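Local coordinates for protein Pcdhgb2 (Mus musculus, PDB 5SZR), which is probably a calcium-dependent cell-adhesion protein of neurons, represented here by its extracellular cadherin domains 3 to 6, and may help establish specific neuronal connections, at residues 253-258 with 294-299. Numbering follows the deposited sequence.
Sequences SIIASD and TLQARD. With CA (calcium ion), chain O; NAG (2-acetamido-2-deoxy-beta-D-glucopyranose), chain E.
The carbonyl oxygen T294 O is gripped by two successive amides of the facing strand: I255 N donates a nearly straight bond of 3.0 Å to it, and A256 N adds a weak one at 3.4 Å. Two residues thus sit opposite one, a classic beta bulge, and the register moves by one residue. The bulge is closed by T294 N, which reaches A256 O at 2.8 Å from 41° out of the carbonyl plane. To one side of the bulge, S253 and Q296 form a hydrogen-bonded antiparallel pair, with Q296 N bound to S253 O at 2.9 Å.

The bulge residue I255 has CG1 between its backbone N and carbonyl carbon (chi1 59°), a position from which CG1 meets the methyl T294 CG2 at 3.6 Å. I255 CD1 continues to the sugar, 3.5 Å from C6 of the N-acetylglucosamine, while I255 CG2 touches Q296 CB. Threonine suits its place by being branched at CB: this carbon packs on A256 CB, whose small methyl allows close pairing, and the methyl CG2 serves I255. The extended chain of Q296 carries its terminal amide to the same sugar.

On the opposite face, I254 and L295 lie side by side as a non-hydrogen-bonded pair, I254 CG1 against L295 CD2 at 4.1 Å. Large aliphatic chains suit this core-facing side, and both touch V270 of strand 268-270, joining the two sheets of the domain. Farther along the second strand, D299 suits the domain end because its carboxylate OD2 binds calcium at 2.6 Å, alongside N209, N211, D241, D243 and N247. An edge strand bulged against its neighbour, glycan on one face and sandwich core on the other, thus belongs to a Greek-key cadherin repeat with calcium bound at the interdomain junction.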
loop_
_atom_site.group_PDB
_atom_site.type_symbol
_atom_site.label_atom_id
_atom_site.label_comp_id
_atom_site.label_asym_id
_atom_site.label_seq_id
_atom_site.Cartn_x
_atom_site.Cartn_y
_atom_site.Cartn_z
ATOM N N SER A 253 19.247 -1.376 -9.772
ATOM C CA SER A 253 20.597 -1.156 -10.271
ATOM C C SER A 253 21.584 -1.946 -9.419
ATOM O O SER A 253 21.239 -2.473 -8.356
ATOM C CB SER A 253 20.954 0.335 -10.278
ATOM O OG SER A 253 21.055 0.844 -8.958
ATOM N N ILE A 254 22.824 -2.020 -9.899
ATOM C CA ILE A 254 23.919 -2.676 -9.192
ATOM C C ILE A 254 24.909 -1.601 -8.772
ATOM O O ILE A 254 25.422 -0.859 -9.620
ATOM C CB ILE A 254 24.612 -3.739 -10.059
ATOM C CG1 ILE A 254 23.663 -4.895 -10.376
ATOM C CG2 ILE A 254 25.864 -4.253 -9.369
ATOM C CD1 ILE A 254 24.310 -5.987 -11.214
ATOM N N ILE A 255 25.204 -1.531 -7.478
ATOM C CA ILE A 255 26.023 -0.453 -6.946
ATOM C C ILE A 255 27.361 -0.918 -6.380
ATOM O O ILE A 255 28.280 -0.096 -6.270
ATOM C CB ILE A 255 25.250 0.345 -5.879
ATOM C CG1 ILE A 255 24.832 -0.584 -4.745
ATOM C CG2 ILE A 255 24.046 1.026 -6.504
ATOM C CD1 ILE A 255 24.156 0.120 -3.605
ATOM N N ALA A 256 27.512 -2.189 -6.016
ATOM C CA ALA A 256 28.770 -2.636 -5.427
ATOM C C ALA A 256 28.935 -4.131 -5.652
ATOM O O ALA A 256 27.968 -4.852 -5.911
ATOM C CB ALA A 256 28.845 -2.305 -3.932
ATOM N N SER A 257 30.182 -4.584 -5.532
ATOM C CA SER A 257 30.559 -5.965 -5.802
ATOM C C SER A 257 32.004 -6.176 -5.382
ATOM O O SER A 257 32.829 -5.265 -5.486
ATOM C CB SER A 257 30.387 -6.307 -7.285
ATOM O OG SER A 257 31.228 -7.375 -7.665
ATOM N N ASP A 258 32.306 -7.388 -4.912
ATOM C CA ASP A 258 33.679 -7.730 -4.558
ATOM C C ASP A 258 34.553 -8.015 -5.774
ATOM O O ASP A 258 35.731 -8.338 -5.601
ATOM C CB ASP A 258 33.714 -8.928 -3.599
ATOM C CG ASP A 258 32.917 -10.119 -4.102
ATOM O OD1 ASP A 258 32.397 -10.072 -5.238
ATOM O OD2 ASP A 258 32.818 -11.117 -3.354
ATOM N N THR A 294 25.846 -6.113 -4.540
ATOM C CA THR A 294 24.902 -5.270 -3.807
ATOM C C THR A 294 24.017 -4.531 -4.804
ATOM O O THR A 294 24.503 -3.691 -5.568
ATOM C CB THR A 294 25.621 -4.283 -2.890
ATOM O OG1 THR A 294 26.244 -4.998 -1.815
ATOM C CG2 THR A 294 24.621 -3.290 -2.308
ATOM N N LEU A 295 22.725 -4.837 -4.787
ATOM C CA LEU A 295 21.753 -4.186 -5.651
ATOM C C LEU A 295 20.973 -3.134 -4.868
ATOM O O LEU A 295 20.923 -3.153 -3.635
ATOM C CB LEU A 295 20.790 -5.209 -6.261
ATOM C CG LEU A 295 21.430 -6.317 -7.099
ATOM C CD1 LEU A 295 21.709 -7.545 -6.244
ATOM C CD2 LEU A 295 20.565 -6.676 -8.299
ATOM N N GLN A 296 20.365 -2.205 -5.604
ATOM C CA GLN A 296 19.620 -1.108 -5.006
ATOM C C GLN A 296 18.284 -0.940 -5.711
ATOM O O GLN A 296 18.219 -0.978 -6.945
ATOM C CB GLN A 296 20.405 0.205 -5.067
ATOM C CG GLN A 296 19.595 1.405 -4.594
ATOM C CD GLN A 296 20.378 2.698 -4.626
ATOM O OE1 GLN A 296 21.025 3.067 -3.647
ATOM N NE2 GLN A 296 20.322 3.400 -5.754
ATOM N N ALA A 297 17.224 -0.766 -4.923
ATOM C CA ALA A 297 15.906 -0.398 -5.421
ATOM C C ALA A 297 15.639 1.056 -5.069
ATOM O O ALA A 297 15.800 1.457 -3.914
ATOM C CB ALA A 297 14.812 -1.288 -4.827
ATOM N N ARG A 298 15.217 1.834 -6.059
ATOM C CA ARG A 298 15.070 3.276 -5.929
ATOM C C ARG A 298 13.711 3.687 -6.477
ATOM O O ARG A 298 13.317 3.227 -7.553
ATOM C CB ARG A 298 16.197 3.981 -6.687
ATOM C CG ARG A 298 16.308 5.464 -6.455
ATOM C CD ARG A 298 17.448 6.028 -7.278
ATOM N NE ARG A 298 17.880 7.322 -6.768
ATOM C CZ ARG A 298 18.699 7.475 -5.733
ATOM N NH1 ARG A 298 19.040 8.693 -5.331
ATOM N NH2 ARG A 298 19.174 6.410 -5.099
ATOM N N ASP A 299 12.992 4.539 -5.744
ATOM C CA ASP A 299 11.745 5.052 -6.294
ATOM C C ASP A 299 12.011 6.349 -7.060
ATOM O O ASP A 299 13.117 6.892 -7.046
ATOM C CB ASP A 299 10.675 5.238 -5.204
ATOM C CG ASP A 299 11.001 6.344 -4.193
ATOM O OD1 ASP A 299 11.643 7.358 -4.539
ATOM O OD2 ASP A 299 10.581 6.200 -3.030
HETATM CA CA CA O . 8.137 5.569 -2.310
HETATM C C1 NAG E . 22.379 2.124 -0.384
HETATM C C2 NAG E . 21.981 3.420 0.305
HETATM C C3 NAG E . 22.260 4.596 -0.629
HETATM C C4 NAG E . 23.703 4.554 -1.125
HETATM C C5 NAG E . 24.049 3.164 -1.672
HETATM C C6 NAG E . 25.508 2.984 -2.021
HETATM C C7 NAG E . 20.190 3.056 1.940
HETATM C C8 NAG E . 18.714 3.084 2.191
HETATM N N2 NAG E . 20.584 3.397 0.708
HETATM O O3 NAG E . 21.994 5.825 0.038
HETATM O O4 NAG E . 23.888 5.515 -2.158
HETATM O O5 NAG E . 23.743 2.162 -0.695
HETATM O O6 NAG E . 26.194 4.226 -2.072
HETATM O O7 NAG E . 20.991 2.742 2.814
#